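Local coordinates for protein tRNA(Phe) 7-((3-amino-3-carboxypropyl)-4-demethylwyosine(37)-N(4))-methyltransferase 1 (Pyrococcus horikoshii, PDB 2IT2) that probably transfers a methyl group from S-adenosyl-L-methionine to N-4 of a modified wyosine in tRNA(Phe), a step of wyosine derivative biosynthesis, at residues T150-D154 / I176-Q180; S55-S59 / W100-P106; H94-L99 / E159-I163; V31-I35 / S52-G56. All coordinates share one frame; numbering follows the deposited sequence.

Contact 1 of 4, residues T150-D154 / I176-Q180; sequences TERMD and IANDQ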
loop_
_atom_site.group_PDB
_atom_site.type_symbol
_atom_site.label_atom_id
_atom_site.label_comp_id
_atom_site.label_asym_id
_atom_site.label_seq_id
_atom_site.Cartn_x
_atom_site.Cartn_y
_atom_site.Cartn_z
ATOM N N THR B 150 1.096 -6.770 -3.084
ATOM C CA THR B 150 2.110 -5.754 -3.377
ATOM C C THR B 150 2.275 -5.351 -4.837
ATOM O O THR B 150 2.797 -4.271 -5.119
ATOM C CB THR B 150 3.488 -6.208 -2.892
ATOM O OG1 THR B 150 3.916 -7.334 -3.671
ATOM C CG2 THR B 150 3.430 -6.586 -1.420
ATOM N N GLU B 151 1.858 -6.215 -5.758
ATOM C CA GLU B 151 1.995 -5.942 -7.189
ATOM C C GLU B 151 1.224 -4.722 -7.666
ATOM O O GLU B 151 0.081 -4.497 -7.270
ATOM C CB GLU B 151 1.551 -7.160 -8.006
ATOM C CG GLU B 151 2.518 -8.335 -7.949
ATOM C CD GLU B 151 2.962 -8.660 -6.535
ATOM O OE1 GLU B 151 2.091 -8.952 -5.688
ATOM O OE2 GLU B 151 4.183 -8.620 -6.267
ATOM N N ARG B 152 1.862 -3.933 -8.523
ATOM C CA ARG B 152 1.225 -2.749 -9.085
ATOM C C ARG B 152 2.109 -2.156 -10.170
ATOM O O ARG B 152 3.280 -2.520 -10.303
ATOM C CB ARG B 152 0.981 -1.698 -8.006
ATOM C CG ARG B 152 2.252 -1.120 -7.414
ATOM C CD ARG B 152 1.944 -0.068 -6.350
ATOM N NE ARG B 152 1.371 1.146 -6.923
ATOM C CZ ARG B 152 0.813 2.122 -6.209
ATOM N NH1 ARG B 152 0.752 2.026 -4.889
ATOM N NH2 ARG B 152 0.329 3.200 -6.812
HETATM N N MSE B 153 1.530 -1.249 -10.949
HETATM C CA MSE B 153 2.257 -0.574 -12.014
HETATM C C MSE B 153 1.642 0.800 -12.221
HETATM O O MSE B 153 0.432 0.999 -12.043
HETATM C CB MSE B 153 2.207 -1.376 -13.323
HETATM C CG MSE B 153 3.018 -0.741 -14.466
HETATM SE SE MSE B 153 3.596 -2.004 -15.838
HETATM C CE MSE B 153 2.087 -3.162 -15.738
ATOM N N ASP B 154 2.508 1.740 -12.581
ATOM C CA ASP B 154 2.145 3.124 -12.823
ATOM C C ASP B 154 3.025 3.581 -13.971
ATOM O O ASP B 154 4.205 3.877 -13.761
ATOM C CB ASP B 154 2.477 3.990 -11.605
ATOM C CG ASP B 154 1.911 3.437 -10.315
ATOM O OD1 ASP B 154 0.692 3.561 -10.101
ATOM O OD2 ASP B 154 2.685 2.877 -9.504
ATOM N N ILE B 176 3.039 -7.273 -19.110
ATOM C CA ILE B 176 3.315 -7.293 -17.675
ATOM C C ILE B 176 2.020 -7.096 -16.897
ATOM O O ILE B 176 1.777 -7.771 -15.900
ATOM C CB ILE B 176 4.333 -6.189 -17.300
ATOM C CG1 ILE B 176 5.667 -6.477 -17.996
ATOM C CG2 ILE B 176 4.514 -6.112 -15.780
ATOM C CD1 ILE B 176 6.369 -7.728 -17.497
ATOM N N ALA B 177 1.182 -6.172 -17.356
ATOM C CA ALA B 177 -0.078 -5.905 -16.675
ATOM C C ALA B 177 -0.917 -7.162 -16.592
ATOM O O ALA B 177 -1.498 -7.450 -15.549
ATOM C CB ALA B 177 -0.855 -4.824 -17.399
ATOM N N ASN B 178 -0.989 -7.901 -17.695
ATOM C CA ASN B 178 -1.769 -9.132 -17.724
ATOM C C ASN B 178 -1.137 -10.202 -16.838
ATOM O O ASN B 178 -1.852 -11.032 -16.290
ATOM C CB ASN B 178 -1.935 -9.655 -19.161
ATOM C CG ASN B 178 -2.940 -8.832 -19.968
ATOM O OD1 ASN B 178 -3.834 -8.193 -19.408
ATOM N ND2 ASN B 178 -2.805 -8.865 -21.291
ATOM N N ASP B 179 0.189 -10.187 -16.701
ATOM C CA ASP B 179 0.870 -11.147 -15.831
ATOM C C ASP B 179 0.498 -10.848 -14.391
ATOM O O ASP B 179 0.240 -11.758 -13.611
ATOM C CB ASP B 179 2.386 -11.046 -15.973
ATOM C CG ASP B 179 2.874 -11.551 -17.298
ATOM O OD1 ASP B 179 2.172 -12.384 -17.908
ATOM O OD2 ASP B 179 3.965 -11.126 -17.724
ATOM N N GLN B 180 0.466 -9.569 -14.038
ATOM C CA GLN B 180 0.116 -9.177 -12.681
ATOM C C GLN B 180 -1.338 -9.545 -12.393
ATOM O O GLN B 180 -1.648 -10.089 -11.334
ATOM C CB GLN B 180 0.361 -7.674 -12.480
ATOM C CG GLN B 180 1.835 -7.277 -12.555
ATOM C CD GLN B 180 2.054 -5.779 -12.428
ATOM O OE1 GLN B 180 1.338 -4.986 -13.042
ATOM N NE2 GLN B 180 3.052 -5.383 -11.646
#
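Met153, a selenomethionine in this crystal, leaves strand 153-159 and reaches across to Gln180, Ala177 and Ile176 on the long C-terminal helix 167-194, which packs on one face of the antiparallel sheet. Its CB already lies 3.7 Å from Gln180 OE1. CG stands anti to the backbone N (chi1 -177°), which sends the chain at the helix, and a bend at chi3 (33°, about the CG-SE bond) turns CE back toward the helix surface. There CE meets Gln180 OE1 at 3.3 Å and the backbone N of Ala177 at 3.5 Å, while Ile176 CG2 and Ala177 CB each lie 3.8 Å from it. The Gln180 side chain, extended beyond CG, crosses that of Met153 at about a right angle. Its NE2 donates to Arg152 O (3.2 Å, N-H...O 151°) from above the carbonyl plane. Val103 of strand 98-112 packs on Gln180; Leu156 of the second subunit touches Met153, and Arg152 and Asp154 also meet that subunit. One polar link thus joins the helix to the backbone of Arg152, consistent with the modelled orientation of the Gln180 amide. Its OE1, buried without a hydrogen-bonding partner in the model, faces a methyl whose C-H bonds, slightly polarised by selenium, may partly offset the cost.

Contact 2 of 4, residues S55-S59 / W100-P106; sequences SGRIS and WFLVRSP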
loop_
_atom_site.group_PDB
_atom_site.type_symbol
_atom_site.label_atom_id
_atom_site.label_comp_id
_atom_site.label_asym_id
_atom_site.label_seq_id
_atom_site.Cartn_x
_atom_site.Cartn_y
_atom_site.Cartn_z
ATOM N N SER B 55 -11.705 -7.132 -7.034
ATOM C CA SER B 55 -10.780 -8.186 -7.497
ATOM C C SER B 55 -9.552 -7.811 -8.326
ATOM O O SER B 55 -8.954 -8.681 -8.966
ATOM C CB SER B 55 -11.555 -9.253 -8.281
ATOM O OG SER B 55 -12.062 -8.724 -9.499
ATOM N N GLY B 56 -9.170 -6.539 -8.310
ATOM C CA GLY B 56 -8.004 -6.105 -9.067
ATOM C C GLY B 56 -8.412 -5.298 -10.279
ATOM O O GLY B 56 -9.471 -5.529 -10.845
ATOM N N ARG B 57 -7.581 -4.352 -10.703
ATOM C CA ARG B 57 -7.971 -3.563 -11.857
ATOM C C ARG B 57 -6.843 -3.003 -12.703
ATOM O O ARG B 57 -5.767 -2.678 -12.200
ATOM C CB ARG B 57 -8.858 -2.402 -11.408
ATOM C CG ARG B 57 -8.124 -1.311 -10.655
ATOM C CD ARG B 57 -9.002 -0.068 -10.513
ATOM N NE ARG B 57 -8.285 1.086 -9.971
ATOM C CZ ARG B 57 -7.768 1.145 -8.749
ATOM N NH1 ARG B 57 -7.880 0.114 -7.921
ATOM N NH2 ARG B 57 -7.136 2.243 -8.352
ATOM N N ILE B 58 -7.108 -2.914 -14.001
ATOM C CA ILE B 58 -6.174 -2.321 -14.951
ATOM C C ILE B 58 -6.951 -1.106 -15.418
ATOM O O ILE B 58 -8.155 -1.186 -15.674
ATOM C CB ILE B 58 -5.869 -3.250 -16.154
ATOM C CG1 ILE B 58 -5.135 -4.503 -15.661
ATOM C CG2 ILE B 58 -5.018 -2.499 -17.199
ATOM C CD1 ILE B 58 -5.007 -5.596 -16.692
ATOM N N SER B 59 -6.281 0.030 -15.507
ATOM C CA SER B 59 -6.980 1.227 -15.907
ATOM C C SER B 59 -6.151 2.151 -16.769
ATOM O O SER B 59 -4.931 2.153 -16.703
ATOM C CB SER B 59 -7.409 2.002 -14.660
ATOM O OG SER B 59 -7.989 1.160 -13.674
ATOM N N TRP B 100 -2.315 7.998 -17.506
ATOM C CA TRP B 100 -1.624 6.901 -16.834
ATOM C C TRP B 100 -2.207 5.522 -17.107
ATOM O O TRP B 100 -3.421 5.369 -17.293
ATOM C CB TRP B 100 -1.645 7.106 -15.310
ATOM C CG TRP B 100 -0.772 8.226 -14.812
ATOM C CD1 TRP B 100 -1.103 9.553 -14.719
ATOM C CD2 TRP B 100 0.594 8.120 -14.394
ATOM N NE1 TRP B 100 -0.022 10.278 -14.273
ATOM C CE2 TRP B 100 1.032 9.429 -14.071
ATOM C CE3 TRP B 100 1.491 7.053 -14.269
ATOM C CZ2 TRP B 100 2.334 9.691 -13.622
ATOM C CZ3 TRP B 100 2.784 7.314 -13.822
ATOM C CH2 TRP B 100 3.193 8.629 -13.510
ATOM N N PHE B 101 -1.328 4.530 -17.148
ATOM C CA PHE B 101 -1.757 3.149 -17.289
ATOM C C PHE B 101 -1.485 2.619 -15.878
ATOM O O PHE B 101 -0.341 2.644 -15.408
ATOM C CB PHE B 101 -0.910 2.411 -18.336
ATOM C CG PHE B 101 -1.300 0.964 -18.519
ATOM C CD1 PHE B 101 -0.844 -0.009 -17.628
ATOM C CD2 PHE B 101 -2.136 0.582 -19.564
ATOM C CE1 PHE B 101 -1.219 -1.338 -17.771
ATOM C CE2 PHE B 101 -2.522 -0.750 -19.717
ATOM C CZ PHE B 101 -2.061 -1.710 -18.823
ATOM N N LEU B 102 -2.527 2.160 -15.194
ATOM C CA LEU B 102 -2.378 1.684 -13.823
ATOM C C LEU B 102 -2.818 0.239 -13.622
ATOM O O LEU B 102 -3.756 -0.239 -14.270
ATOM C CB LEU B 102 -3.206 2.558 -12.858
ATOM C CG LEU B 102 -3.060 4.085 -12.943
ATOM C CD1 LEU B 102 -4.071 4.765 -12.024
ATOM C CD2 LEU B 102 -1.645 4.490 -12.577
ATOM N N VAL B 103 -2.109 -0.448 -12.736
ATOM C CA VAL B 103 -2.475 -1.802 -12.338
ATOM C C VAL B 103 -2.547 -1.753 -10.810
ATOM O O VAL B 103 -1.599 -1.307 -10.155
ATOM C CB VAL B 103 -1.442 -2.860 -12.761
ATOM C CG1 VAL B 103 -1.855 -4.219 -12.213
ATOM C CG2 VAL B 103 -1.371 -2.936 -14.262
ATOM N N ARG B 104 -3.674 -2.193 -10.253
ATOM C CA ARG B 104 -3.876 -2.194 -8.802
ATOM C C ARG B 104 -4.356 -3.543 -8.288
ATOM O O ARG B 104 -5.163 -4.218 -8.927
ATOM C CB ARG B 104 -4.886 -1.117 -8.397
ATOM C CG ARG B 104 -4.396 0.294 -8.646
ATOM C CD ARG B 104 -3.245 0.644 -7.716
ATOM N NE ARG B 104 -2.809 2.030 -7.869
ATOM C CZ ARG B 104 -1.925 2.443 -8.771
ATOM N NH1 ARG B 104 -1.375 1.573 -9.603
ATOM N NH2 ARG B 104 -1.597 3.730 -8.843
ATOM N N SER B 105 -3.859 -3.903 -7.110
ATOM C CA SER B 105 -4.192 -5.170 -6.453
ATOM C C SER B 105 -5.623 -5.241 -5.951
ATOM O O SER B 105 -6.260 -4.210 -5.720
ATOM C CB SER B 105 -3.253 -5.386 -5.258
ATOM O OG SER B 105 -3.814 -6.306 -4.325
ATOM N N PRO B 106 -6.157 -6.466 -5.804
ATOM C CA PRO B 106 -7.522 -6.586 -5.296
ATOM C C PRO B 106 -7.431 -6.094 -3.843
ATOM O O PRO B 106 -6.351 -6.125 -3.232
ATOM C CB PRO B 106 -7.797 -8.098 -5.353
ATOM C CG PRO B 106 -6.916 -8.587 -6.436
ATOM C CD PRO B 106 -5.645 -7.769 -6.264
HETATM O O HOH W 1 -8.182 -2.803 -7.212
#
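With chi1 at 72°, Arg57 holds CG between its own backbone N and carbonyl carbon and then runs extended to NE, which lays its guanidinium over Arg104. There Arg104 CG sits 3.2 Å above the guanidinium plane, toward its rim, and Arg57 NH1 lies 3.3 Å from Arg104 CB. Arg104 bends at chi2 (-68°), turning its guanidinium away: NH1 donates to Val103 O and to Met153 O, and NH2 forms a salt bridge with Asp154. Arg57 NH2 and Arg104 NE nevertheless remain 4.4 Å apart. At the edge of the Arg57 guanidinium a water bonds weakly to NH1 and donates to Ser105 O (2.8 Å). Beneath the side chains the strands are antiparallel: Arg57 and Arg104 form a hydrogen-bonded pair (Arg104 N to Arg57 O 2.9 Å), as do Ser59 and Leu102, with the non-hydrogen-bonded pair Ile58-Val103 between. On the Ile58 face, Ile58 CG2 packs against Phe101 CZ at 3.5 Å, next to helix 167-194. The two faces therefore differ chemically: one is apolar and covered by the helix, whereas on the other the Arg57 guanidinium lies over the aliphatic part of Arg104. Asp154 and two carbonyls hold the Arg104 charge, while Arg57 NH1 meets the water, which probably eases the proximity of like charges.

Contact 3 of 4, residues H94-L99 / E159-I163; sequences HRSGQL and ENGEI
The type I' turn of the hairpin between strand 153-159 and strand 162-163 docks on the loop entering strand 98-112, with Asn160 meeting Gly97 twice. Asn160 N donates to Gly97 O at 2.7 Å in a nearly straight bond (167°). In return Gly97 N gives its hydrogen to Asn160 OD1 (3.1 Å), meeting the side-chain carbonyl from above its plane. With CG anti to the backbone N (chi1 174°), the His94 ring extends to the turn backbone and meets it at the ring edge, near Glu159 C and Asn160 N; NE2 comes within 3.0 Å of Gly161 N. Leu99 CB sits over the centre of one ring face, 3.6 Å above the plane. Ile163 CD1 packs on Leu99 CD2 and beside His94 CD2, 3.8 Å from each. At the antiparallel non-hydrogen-bonded pair, Gln98 and Glu159 run side by side, pointing the same way, their amide and carboxylate planes only 17° apart, while Gln98 OE1 is engaged by Trp100. Glu62 OE1 accepts from His94 ND1 and Arg95 N. Paired main-chain and side-chain bonds thus fix the tip at this surface end of the sheet, and the ND1 bond together with Leu99 limits rotation of the imidazole against the turn.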
loop_
_atom_site.group_PDB
_atom_site.type_symbol
_atom_site.label_atom_id
_atom_site.label_comp_id
_atom_site.label_asym_id
_atom_site.label_seq_id
_atom_site.Cartn_x
_atom_site.Cartn_y
_atom_site.Cartn_z
ATOM N N HIS B 94 -7.965 10.240 -24.742
ATOM C CA HIS B 94 -7.181 11.162 -23.920
ATOM C C HIS B 94 -7.193 12.592 -24.436
ATOM O O HIS B 94 -6.945 12.828 -25.615
ATOM C CB HIS B 94 -5.736 10.667 -23.818
ATOM C CG HIS B 94 -4.815 11.612 -23.112
ATOM N ND1 HIS B 94 -5.111 12.160 -21.876
ATOM C CD2 HIS B 94 -3.604 12.111 -23.455
ATOM C CE1 HIS B 94 -4.125 12.949 -21.499
ATOM N NE2 HIS B 94 -3.194 12.936 -22.440
ATOM N N ARG B 95 -7.460 13.542 -23.540
ATOM C CA ARG B 95 -7.509 14.947 -23.922
ATOM C C ARG B 95 -6.832 15.915 -22.956
ATOM O O ARG B 95 -6.267 16.927 -23.380
ATOM C CB ARG B 95 -8.966 15.357 -24.122
ATOM C CG ARG B 95 -9.600 14.668 -25.300
ATOM C CD ARG B 95 -9.075 15.235 -26.609
ATOM N NE ARG B 95 -9.776 14.665 -27.757
ATOM C CZ ARG B 95 -9.744 13.381 -28.097
ATOM N NH1 ARG B 95 -9.044 12.513 -27.378
ATOM N NH2 ARG B 95 -10.405 12.963 -29.168
ATOM N N SER B 96 -6.866 15.603 -21.665
ATOM C CA SER B 96 -6.287 16.499 -20.669
ATOM C C SER B 96 -5.603 15.826 -19.488
ATOM O O SER B 96 -5.922 14.693 -19.134
ATOM C CB SER B 96 -7.380 17.426 -20.133
ATOM O OG SER B 96 -6.875 18.304 -19.143
ATOM N N GLY B 97 -4.678 16.560 -18.873
ATOM C CA GLY B 97 -3.956 16.064 -17.719
ATOM C C GLY B 97 -2.968 14.981 -18.076
ATOM O O GLY B 97 -2.654 14.785 -19.247
ATOM N N GLN B 98 -2.478 14.286 -17.056
ATOM C CA GLN B 98 -1.532 13.196 -17.261
ATOM C C GLN B 98 -2.307 11.919 -17.559
ATOM O O GLN B 98 -3.285 11.602 -16.872
ATOM C CB GLN B 98 -0.670 12.975 -16.011
ATOM C CG GLN B 98 0.008 14.230 -15.485
ATOM C CD GLN B 98 0.858 13.974 -14.258
ATOM O OE1 GLN B 98 0.570 13.079 -13.461
ATOM N NE2 GLN B 98 1.900 14.779 -14.087
ATOM N N LEU B 99 -1.881 11.200 -18.593
ATOM C CA LEU B 99 -2.522 9.942 -18.952
ATOM C C LEU B 99 -1.682 8.809 -18.342
ATOM O O LEU B 99 -0.484 8.693 -18.593
ATOM C CB LEU B 99 -2.619 9.805 -20.478
ATOM C CG LEU B 99 -3.299 8.522 -20.972
ATOM C CD1 LEU B 99 -4.761 8.494 -20.519
ATOM C CD2 LEU B 99 -3.197 8.431 -22.499
ATOM N N GLU B 159 0.511 13.312 -21.864
ATOM C CA GLU B 159 0.088 14.484 -21.101
ATOM C C GLU B 159 -0.616 15.506 -21.985
ATOM O O GLU B 159 -0.141 15.837 -23.073
ATOM C CB GLU B 159 1.290 15.155 -20.432
ATOM C CG GLU B 159 2.090 14.245 -19.526
ATOM C CD GLU B 159 3.133 14.990 -18.717
ATOM O OE1 GLU B 159 3.827 15.864 -19.284
ATOM O OE2 GLU B 159 3.270 14.697 -17.511
ATOM N N ASN B 160 -1.748 15.999 -21.494
ATOM C CA ASN B 160 -2.557 16.993 -22.190
ATOM C C ASN B 160 -2.827 16.710 -23.667
ATOM O O ASN B 160 -2.715 17.603 -24.510
ATOM C CB ASN B 160 -1.919 18.373 -22.036
ATOM C CG ASN B 160 -1.912 18.855 -20.596
ATOM O OD1 ASN B 160 -2.947 18.873 -19.922
ATOM N ND2 ASN B 160 -0.741 19.256 -20.118
ATOM N N GLY B 161 -3.190 15.472 -23.983
ATOM C CA GLY B 161 -3.494 15.127 -25.360
ATOM C C GLY B 161 -2.367 14.482 -26.141
ATOM O O GLY B 161 -2.620 13.776 -27.119
ATOM N N GLU B 162 -1.130 14.728 -25.725
ATOM C CA GLU B 162 0.035 14.167 -26.403
ATOM C C GLU B 162 0.337 12.776 -25.858
ATOM O O GLU B 162 0.290 12.551 -24.648
ATOM C CB GLU B 162 1.251 15.068 -26.190
ATOM C CG GLU B 162 2.504 14.632 -26.927
ATOM C CD GLU B 162 3.706 15.479 -26.556
ATOM O OE1 GLU B 162 3.570 16.721 -26.513
ATOM O OE2 GLU B 162 4.790 14.907 -26.314
ATOM N N ILE B 163 0.653 11.848 -26.755
ATOM C CA ILE B 163 0.966 10.479 -26.356
ATOM C C ILE B 163 2.485 10.295 -26.430
ATOM O O ILE B 163 3.108 10.697 -27.406
ATOM C CB ILE B 163 0.238 9.467 -27.280
ATOM C CG1 ILE B 163 -1.280 9.699 -27.215
ATOM C CG2 ILE B 163 0.538 8.046 -26.850
ATOM C CD1 ILE B 163 -1.836 9.723 -25.786
#

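Contact 4 of 4, residues V31-I35 / S52-G56; sequences VDEDI and SSCSG
Ile35 and Ser55 form the tight half of this contact, in which the loop before helix 36-43 presses against segment 52-56, whose Ser53 and Cys54 form a weakly bonded strand. Ile35 CG2 lies only 3.5 Å from Ser55 CB, closer than carbons usually pack. Because chi1 of Ile35 is 60°, CG1 takes the crowded position between backbone N and carbonyl carbon, and CD1, at the end of an extended branch, reaches the backbone of segment 52-56, 3.7 Å from Cys54 C. Asp32 CB and Asp34 CB flank the serine from the loop side, with Asp32 CB 3.5 Å from Ser55 OG. Leu188 of helix 167-194 packs on both Ile35 and Ser55, and Lys185 of that helix pairs with Asp34 OD2 while also bonding Ser55 O.

The other half is looser and hydrated. Asp32 OD2 accepts the N-H of Ser55 at 3.3 Å (151°), a long bond that arrives from above the carboxylate plane. Two waters also donate weakly to this oxygen. One of them is additionally held by Asp32 N (3.0 Å) and by Ser53 O (2.8 Å), and the second leads on to Gly56 O.

Within the loop, Ile35 N bonds back to Asp32 O at 3.1 Å across the 3-10 segment 33-34, and Ile35 occupies the N-cap position of helix 36-43. This is a short 3-10 turn leading into a helix, docked on the weakly bonded strand in this member of the TYW3 family through an aspartate that receives a backbone N-H and through bridging waters.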
loop_
_atom_site.group_PDB
_atom_site.type_symbol
_atom_site.label_atom_id
_atom_site.label_comp_id
_atom_site.label_asym_id
_atom_site.label_seq_id
_atom_site.Cartn_x
_atom_site.Cartn_y
_atom_site.Cartn_z
ATOM N N VAL B 31 -21.111 -6.442 -7.844
ATOM C CA VAL B 31 -19.918 -7.086 -7.299
ATOM C C VAL B 31 -19.073 -7.732 -8.395
ATOM O O VAL B 31 -19.608 -8.348 -9.309
ATOM C CB VAL B 31 -20.307 -8.166 -6.266
ATOM C CG1 VAL B 31 -19.054 -8.760 -5.627
ATOM C CG2 VAL B 31 -21.220 -7.558 -5.204
ATOM N N ASP B 32 -17.754 -7.575 -8.313
ATOM C CA ASP B 32 -16.867 -8.186 -9.300
ATOM C C ASP B 32 -17.097 -9.696 -9.203
ATOM O O ASP B 32 -16.737 -10.322 -8.212
ATOM C CB ASP B 32 -15.402 -7.844 -8.995
ATOM C CG ASP B 32 -15.133 -6.349 -9.029
ATOM O OD1 ASP B 32 -15.556 -5.696 -10.009
ATOM O OD2 ASP B 32 -14.497 -5.826 -8.086
ATOM N N GLU B 33 -17.701 -10.276 -10.238
ATOM C CA GLU B 33 -18.017 -11.704 -10.243
ATOM C C GLU B 33 -16.863 -12.637 -9.900
ATOM O O GLU B 33 -17.074 -13.708 -9.333
ATOM C CB GLU B 33 -18.591 -12.116 -11.597
ATOM C CG GLU B 33 -17.671 -11.819 -12.761
ATOM C CD GLU B 33 -18.041 -10.534 -13.461
ATOM O OE1 GLU B 33 -18.178 -9.506 -12.770
ATOM O OE2 GLU B 33 -18.200 -10.548 -14.700
ATOM N N ASP B 34 -15.650 -12.236 -10.258
ATOM C CA ASP B 34 -14.456 -13.035 -9.993
ATOM C C ASP B 34 -14.333 -13.484 -8.538
ATOM O O ASP B 34 -13.946 -14.622 -8.270
ATOM C CB ASP B 34 -13.207 -12.231 -10.365
ATOM C CG ASP B 34 -11.939 -13.074 -10.367
ATOM O OD1 ASP B 34 -11.598 -13.678 -9.325
ATOM O OD2 ASP B 34 -11.279 -13.130 -11.425
ATOM N N ILE B 35 -14.659 -12.592 -7.605
ATOM C CA ILE B 35 -14.536 -12.900 -6.186
ATOM C C ILE B 35 -15.831 -13.186 -5.450
ATOM O O ILE B 35 -15.836 -13.263 -4.221
ATOM C CB ILE B 35 -13.809 -11.775 -5.436
ATOM C CG1 ILE B 35 -14.578 -10.458 -5.587
ATOM C CG2 ILE B 35 -12.386 -11.668 -5.947
ATOM C CD1 ILE B 35 -13.969 -9.295 -4.831
ATOM N N SER B 52 -17.369 -3.637 1.512
ATOM C CA SER B 52 -16.888 -3.293 0.166
ATOM C C SER B 52 -15.513 -3.865 -0.232
ATOM O O SER B 52 -14.527 -3.628 0.457
ATOM C CB SER B 52 -16.868 -1.770 0.011
ATOM O OG SER B 52 -16.110 -1.162 1.038
ATOM N N SER B 53 -15.457 -4.596 -1.355
ATOM C CA SER B 53 -14.212 -5.205 -1.856
ATOM C C SER B 53 -14.111 -5.180 -3.401
ATOM O O SER B 53 -15.074 -4.826 -4.077
ATOM C CB SER B 53 -14.107 -6.653 -1.362
ATOM O OG SER B 53 -14.211 -6.722 0.055
ATOM N N CYS B 54 -12.949 -5.557 -3.944
ATOM C CA CYS B 54 -12.717 -5.581 -5.401
ATOM C C CYS B 54 -11.652 -6.626 -5.794
ATOM O O CYS B 54 -10.788 -6.956 -4.983
ATOM C CB CYS B 54 -12.315 -4.184 -5.884
ATOM S SG CYS B 54 -10.899 -3.454 -5.037
ATOM N N SER B 55 -11.705 -7.132 -7.034
ATOM C CA SER B 55 -10.780 -8.186 -7.497
ATOM C C SER B 55 -9.552 -7.811 -8.326
ATOM O O SER B 55 -8.954 -8.681 -8.966
ATOM C CB SER B 55 -11.555 -9.253 -8.281
ATOM O OG SER B 55 -12.062 -8.724 -9.499
ATOM N N GLY B 56 -9.170 -6.539 -8.310
ATOM C CA GLY B 56 -8.004 -6.105 -9.067
ATOM C C GLY B 56 -8.412 -5.298 -10.279
ATOM O O GLY B 56 -9.471 -5.529 -10.845
HETATM O O HOH W 2 -12.080 -4.120 -9.862
HETATM O O HOH W 3 -16.621 -5.811 -6.234
#

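Overall arrangement
All four contacts reach one antiparallel sheet. Contact 2, pairing strands 48-63 and 98-112, has its centre about 7 Å from that of contact 1 and about 12 Å from that of contact 4. It shares Ser55 and Gly56 with contact 4, and the salt bridge from Arg104 to Asp154 joins it to contact 1. Contact 3 adjoins it along strand 98-112 yet lies about 19 Å away by centres, and about 29 Å from contact 4. In sequence, contact 4 comes first and runs into contact 2, whose segments alternate with those of contact 3, as do those of contact 1. Early loop, central strands, C-terminal helix 167-194 and the 153-163 hairpin are thereby joined through one curled antiparallel sheet.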